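Local atomic coordinates of uridylate-specific endoribonuclease nsp11 (PDB entry 5EYI), a protein that probably degrades the 5'-polyuridine RNA made during arterivirus replication, so that host double-stranded RNA sensors are not activated. Residues Tyr62-Tyr71 with Gly80-Thr90. The protein carries 1 engineered substitution. Residues are numbered along the deposited sequence; the frame is centred on the assembly and turned at random.
Sequences YSRACIGAGY and GTPGVVSYYLT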
ATOM      1  N   TYR A  62     -21.105  14.263 -20.396  1.00 37.49           N
ATOM      2  CA  TYR A  62     -20.005  13.396 -20.035  1.00 36.54           C
ATOM      3  C   TYR A  62     -18.669  14.141 -20.125  1.00 32.84           C
ATOM      4  O   TYR A  62     -17.617  13.518 -19.976  1.00 30.82           O
ATOM      5  CB  TYR A  62     -19.971  12.179 -20.964  1.00 39.79           C
ATOM      6  CG  TYR A  62     -21.155  11.223 -20.886  1.00 43.85           C
ATOM      7  CD1 TYR A  62     -21.889  11.043 -19.701  1.00 46.33           C
ATOM      8  CD2 TYR A  62     -21.505  10.451 -21.995  1.00 44.85           C
ATOM      9  CE1 TYR A  62     -22.950  10.145 -19.644  1.00 48.89           C
ATOM     10  CE2 TYR A  62     -22.561   9.550 -21.947  1.00 47.11           C
ATOM     11  CZ  TYR A  62     -23.282   9.397 -20.774  1.00 48.96           C
ATOM     12  OH  TYR A  62     -24.328   8.503 -20.733  1.00 46.94           O
ATOM     13  N   SER A  63     -18.705  15.454 -20.385  1.00 28.78           N
ATOM     14  CA  SER A  63     -17.529  16.296 -20.221  1.00 27.59           C
ATOM     15  C   SER A  63     -17.072  16.199 -18.772  1.00 27.88           C
ATOM     16  O   SER A  63     -17.864  16.402 -17.853  1.00 29.39           O
ATOM     17  CB  SER A  63     -17.814  17.757 -20.565  1.00 26.41           C
ATOM     18  OG  SER A  63     -18.029  17.907 -21.946  1.00 25.02           O
ATOM     19  N   ARG A  64     -15.802  15.857 -18.596  1.00 27.63           N
ATOM     20  CA  ARG A  64     -15.188  15.681 -17.289  1.00 28.01           C
ATOM     21  C   ARG A  64     -14.367  16.935 -17.011  1.00 26.48           C
ATOM     22  O   ARG A  64     -13.467  17.274 -17.791  1.00 24.65           O
ATOM     23  CB  ARG A  64     -14.296  14.431 -17.315  1.00 30.41           C
ATOM     24  CG  ARG A  64     -13.262  14.290 -16.204  1.00 32.46           C
ATOM     25  CD  ARG A  64     -13.907  14.002 -14.868  1.00 34.64           C
ATOM     26  NE  ARG A  64     -14.594  12.719 -14.900  1.00 35.49           N
ATOM     27  CZ  ARG A  64     -15.497  12.326 -14.014  1.00 37.69           C
ATOM     28  NH1 ARG A  64     -15.822  13.101 -12.980  1.00 40.87           N
ATOM     29  NH2 ARG A  64     -16.075  11.142 -14.152  1.00 37.98           N
ATOM     30  N   ALA A  65     -14.685  17.611 -15.907  1.00 25.17           N
ATOM     31  CA  ALA A  65     -13.910  18.748 -15.426  1.00 24.99           C
ATOM     32  C   ALA A  65     -12.566  18.265 -14.877  1.00 24.27           C
ATOM     33  O   ALA A  65     -12.527  17.449 -13.959  1.00 24.09           O
ATOM     34  CB  ALA A  65     -14.682  19.481 -14.336  1.00 25.59           C
ATOM     35  N   CYS A  66     -11.469  18.766 -15.440  1.00 23.50           N
ATOM     36  CA  CYS A  66     -10.131  18.383 -14.985  1.00 22.97           C
ATOM     37  C   CYS A  66      -9.592  19.447 -14.039  1.00 22.72           C
ATOM     38  O   CYS A  66      -8.988  20.436 -14.462  1.00 23.10           O
ATOM     39  CB  CYS A  66      -9.223  18.142 -16.177  1.00 22.64           C
ATOM     40  SG  CYS A  66      -9.875  16.839 -17.245  1.00 23.24           S
ATOM     41  N   ILE A  67      -9.825  19.216 -12.751  1.00 22.65           N
ATOM     42  CA  ILE A  67      -9.621  20.216 -11.703  1.00 22.90           C
ATOM     43  C   ILE A  67      -8.199  20.184 -11.162  1.00 21.84           C
ATOM     44  O   ILE A  67      -7.718  19.142 -10.734  1.00 22.17           O
ATOM     45  CB  ILE A  67     -10.611  20.002 -10.535  1.00 23.66           C
ATOM     46  CG1 ILE A  67     -12.064  20.076 -11.043  1.00 25.29           C
ATOM     47  CG2 ILE A  67     -10.391  21.050  -9.446  1.00 24.12           C
ATOM     48  CD1 ILE A  67     -13.105  19.498 -10.097  1.00 25.61           C
ATOM     49  N   GLY A  68      -7.538  21.337 -11.163  1.00 21.08           N
ATOM     50  CA  GLY A  68      -6.172  21.454 -10.642  1.00 20.80           C
ATOM     51  C   GLY A  68      -5.070  20.823 -11.481  1.00 20.58           C
ATOM     52  O   GLY A  68      -3.953  20.643 -10.996  1.00 20.58           O
ATOM     53  N   ALA A  69      -5.366  20.505 -12.740  1.00 19.61           N
ATOM     54  CA  ALA A  69      -4.422  19.820 -13.589  1.00 19.39           C
ATOM     55  C   ALA A  69      -3.502  20.836 -14.241  1.00 19.35           C
ATOM     56  O   ALA A  69      -3.913  21.947 -14.563  1.00 19.00           O
ATOM     57  CB  ALA A  69      -5.153  19.029 -14.655  1.00 19.15           C
ATOM     58  N   GLY A  70      -2.254  20.447 -14.457  1.00 19.08           N
ATOM     59  CA  GLY A  70      -1.375  21.221 -15.325  1.00 19.03           C
ATOM     60  C   GLY A  70      -1.986  21.237 -16.711  1.00 19.04           C
ATOM     61  O   GLY A  70      -2.770  20.356 -17.064  1.00 18.16           O
ATOM     62  N   TYR A  71      -1.670  22.262 -17.486  1.00 20.05           N
ATOM     63  CA  TYR A  71      -2.283  22.419 -18.800  1.00 20.92           C
ATOM     64  C   TYR A  71      -1.410  23.246 -19.695  1.00 21.22           C
ATOM     65  O   TYR A  71      -0.476  23.898 -19.238  1.00 21.10           O
ATOM     66  CB  TYR A  71      -3.685  23.040 -18.681  1.00 21.57           C
ATOM     67  CG  TYR A  71      -3.717  24.465 -18.154  1.00 22.53           C
ATOM     68  CD1 TYR A  71      -3.785  25.549 -19.028  1.00 22.97           C
ATOM     69  CD2 TYR A  71      -3.687  24.730 -16.788  1.00 23.70           C
ATOM     70  CE1 TYR A  71      -3.809  26.857 -18.560  1.00 23.60           C
ATOM     71  CE2 TYR A  71      -3.710  26.037 -16.305  1.00 24.27           C
ATOM     72  CZ  TYR A  71      -3.781  27.095 -17.201  1.00 24.43           C
ATOM     73  OH  TYR A  71      -3.808  28.387 -16.742  1.00 25.30           O
ATOM     74  N   GLY A  80      -1.522  23.852 -12.601  1.00 21.25           N
ATOM     75  CA  GLY A  80      -2.889  23.774 -12.152  1.00 21.59           C
ATOM     76  C   GLY A  80      -3.052  24.548 -10.850  1.00 22.05           C
ATOM     77  O   GLY A  80      -2.102  24.685 -10.064  1.00 20.82           O
ATOM     78  N   THR A  81      -4.257  25.069 -10.647  1.00 22.15           N
ATOM     79  CA  THR A  81      -4.629  25.736  -9.411  1.00 23.00           C
ATOM     80  C   THR A  81      -5.622  24.830  -8.703  1.00 23.29           C
ATOM     81  O   THR A  81      -6.654  24.511  -9.281  1.00 24.13           O
ATOM     82  CB  THR A  81      -5.290  27.093  -9.700  1.00 23.39           C
ATOM     83  OG1 THR A  81      -4.398  27.885 -10.477  1.00 22.45           O
ATOM     84  CG2 THR A  81      -5.621  27.850  -8.397  1.00 24.36           C
ATOM     85  N   PRO A  82      -5.324  24.414  -7.454  1.00 24.23           N
ATOM     86  CA  PRO A  82      -6.249  23.562  -6.700  1.00 24.67           C
ATOM     87  C   PRO A  82      -7.688  24.097  -6.711  1.00 25.64           C
ATOM     88  O   PRO A  82      -7.897  25.293  -6.505  1.00 26.16           O
ATOM     89  CB  PRO A  82      -5.699  23.628  -5.277  1.00 25.27           C
ATOM     90  CG  PRO A  82      -4.256  23.943  -5.432  1.00 25.50           C
ATOM     91  CD  PRO A  82      -4.150  24.804  -6.646  1.00 24.80           C
ATOM     92  N   GLY A  83      -8.657  23.233  -6.992  1.00 25.42           N
ATOM     93  CA  GLY A  83     -10.059  23.628  -6.995  1.00 25.19           C
ATOM     94  C   GLY A  83     -10.549  24.438  -8.182  1.00 25.81           C
ATOM     95  O   GLY A  83     -11.728  24.775  -8.225  1.00 26.86           O
ATOM     96  N   VAL A  84      -9.675  24.757  -9.142  1.00 25.02           N
ATOM     97  CA  VAL A  84     -10.078  25.462 -10.355  1.00 24.41           C
ATOM     98  C   VAL A  84      -9.987  24.488 -11.527  1.00 24.10           C
ATOM     99  O   VAL A  84      -9.009  23.746 -11.650  1.00 24.62           O
ATOM    100  CB  VAL A  84      -9.162  26.667 -10.644  1.00 25.48           C
ATOM    101  CG1 VAL A  84      -9.640  27.419 -11.882  1.00 25.37           C
ATOM    102  CG2 VAL A  84      -9.079  27.602  -9.437  1.00 26.16           C
ATOM    103  N   VAL A  85     -10.994  24.518 -12.398  1.00 22.91           N
ATOM    104  CA  VAL A  85     -11.034  23.668 -13.591  1.00 22.27           C
ATOM    105  C   VAL A  85     -10.005  24.175 -14.588  1.00 21.54           C
ATOM    106  O   VAL A  85     -10.050  25.340 -14.973  1.00 21.79           O
ATOM    107  CB  VAL A  85     -12.426  23.697 -14.263  1.00 22.56           C
ATOM    108  CG1 VAL A  85     -12.429  22.889 -15.563  1.00 22.85           C
ATOM    109  CG2 VAL A  85     -13.499  23.177 -13.309  1.00 22.58           C
ATOM    110  N   SER A  86      -9.077  23.306 -14.996  1.00 20.04           N
ATOM    111  CA  SER A  86      -8.055  23.680 -15.979  1.00 18.96           C
ATOM    112  C   SER A  86      -8.612  23.574 -17.393  1.00 18.52           C
ATOM    113  O   SER A  86      -8.369  24.444 -18.229  1.00 18.28           O
ATOM    114  CB  SER A  86      -6.808  22.802 -15.825  1.00 18.77           C
ATOM    115  OG  SER A  86      -6.346  22.843 -14.490  1.00 17.91           O
ATOM    116  N   TYR A  87      -9.350  22.497 -17.646  1.00 18.22           N
ATOM    117  CA  TYR A  87     -10.017  22.243 -18.938  1.00 18.51           C
ATOM    118  C   TYR A  87     -11.033  21.121 -18.723  1.00 18.85           C
ATOM    119  O   TYR A  87     -11.007  20.459 -17.694  1.00 18.68           O
ATOM    120  CB  TYR A  87      -8.995  21.845 -20.034  1.00 18.64           C
ATOM    121  CG  TYR A  87      -8.076  20.707 -19.617  1.00 18.60           C
ATOM    122  CD1 TYR A  87      -6.854  20.964 -19.004  1.00 18.50           C
ATOM    123  CD2 TYR A  87      -8.451  19.375 -19.787  1.00 18.88           C
ATOM    124  CE1 TYR A  87      -6.027  19.934 -18.586  1.00 18.42           C
ATOM    125  CE2 TYR A  87      -7.620  18.337 -19.367  1.00 19.14           C
ATOM    126  CZ  TYR A  87      -6.410  18.626 -18.769  1.00 18.63           C
ATOM    127  OH  TYR A  87      -5.590  17.600 -18.346  1.00 18.87           O
ATOM    128  N   TYR A  88     -11.921  20.928 -19.691  1.00 20.17           N
ATOM    129  CA  TYR A  88     -12.839  19.787 -19.739  1.00 20.95           C
ATOM    130  C   TYR A  88     -12.340  18.810 -20.783  1.00 21.16           C
ATOM    131  O   TYR A  88     -11.772  19.222 -21.781  1.00 20.19           O
ATOM    132  CB  TYR A  88     -14.259  20.227 -20.115  1.00 21.80           C
ATOM    133  CG  TYR A  88     -14.952  20.952 -18.996  1.00 22.27           C
ATOM    134  CD1 TYR A  88     -14.778  22.318 -18.823  1.00 21.73           C
ATOM    135  CD2 TYR A  88     -15.762  20.267 -18.092  1.00 22.32           C
ATOM    136  CE1 TYR A  88     -15.387  22.982 -17.788  1.00 21.43           C
ATOM    137  CE2 TYR A  88     -16.375  20.929 -17.050  1.00 22.21           C
ATOM    138  CZ  TYR A  88     -16.180  22.287 -16.905  1.00 22.04           C
ATOM    139  OH  TYR A  88     -16.782  22.947 -15.869  1.00 23.19           O
ATOM    140  N   LEU A  89     -12.562  17.520 -20.540  1.00 21.64           N
ATOM    141  CA  LEU A  89     -12.288  16.479 -21.526  1.00 22.10           C
ATOM    142  C   LEU A  89     -13.565  15.745 -21.878  1.00 22.36           C
ATOM    143  O   LEU A  89     -14.338  15.372 -20.996  1.00 22.49           O
ATOM    144  CB  LEU A  89     -11.260  15.469 -21.005  1.00 22.05           C
ATOM    145  CG  LEU A  89      -9.796  15.901 -20.988  1.00 21.73           C
ATOM    146  CD1 LEU A  89      -8.943  14.726 -20.528  1.00 22.10           C
ATOM    147  CD2 LEU A  89      -9.316  16.422 -22.329  1.00 21.24           C
ATOM    148  N   THR A  90     -13.772  15.530 -23.170  1.00 22.65           N
ATOM    149  CA  THR A  90     -14.881  14.725 -23.638  1.00 23.98           C
ATOM    150  C   THR A  90     -14.340  13.685 -24.614  1.00 23.78           C
ATOM    151  O   THR A  90     -13.703  14.031 -25.592  1.00 23.94           O
ATOM    152  CB  THR A  90     -15.965  15.597 -24.303  1.00 24.69           C
ATOM    153  OG1 THR A  90     -16.197  16.760 -23.498  1.00 24.40           O
ATOM    154  CG2 THR A  90     -17.271  14.819 -24.432  1.00 25.03           C
TER
HETATM  155  O   HOH W   1      -3.071  17.867 -17.884  1.00 12.31           O
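Tyr87 sets its CG between its own backbone N and carbonyl carbon (chi1 52°), which swings the ring back across the neighbouring strand and over Cys66 CB, 3.9 Å from the Tyr87 centroid in a CH-pi contact with one face. Cys66 keeps SG beside its backbone N (chi1 -59°), and so SG reaches the ring obliquely, 3.4 Å from Tyr87 CE2. The ring's edge runs past Gly70 O and Tyr71 CB; a water donates to Gly70 O and hydrogen-bonds Tyr87 OH, each at 2.6 Å, and ties the phenol to the loop after strand 64-67. Next door, Ser86 OG donates to Ala69 O (2.6 Å) in the carbonyl plane, on a lone pair. On the sheet face opposite Cys66 and Tyr87, Tyr88 CE2 packs against Ala65 CB at 3.5 Å, and Val85 CG2 fills in between Ala65 and Ile67. Backbone bonds run from Arg64 with Leu89 down to Gly68 N and Val84 O; beyond the Arg64-Leu89 pair, Ser63 OG and Thr90 OG1 share a hydrogen bond (2.7 Å). Arg64 NH2 hydrogen-bonds Leu100 O, and NH1 forms a salt bridge with Glu102. Leu89 and Tyr87 reach helix 9-14, and strand 51-55 pairs with the other edge of 85-90: an antiparallel strand pair within the mixed sheet of the nsp11 N-terminal domain, away from the predicted active site.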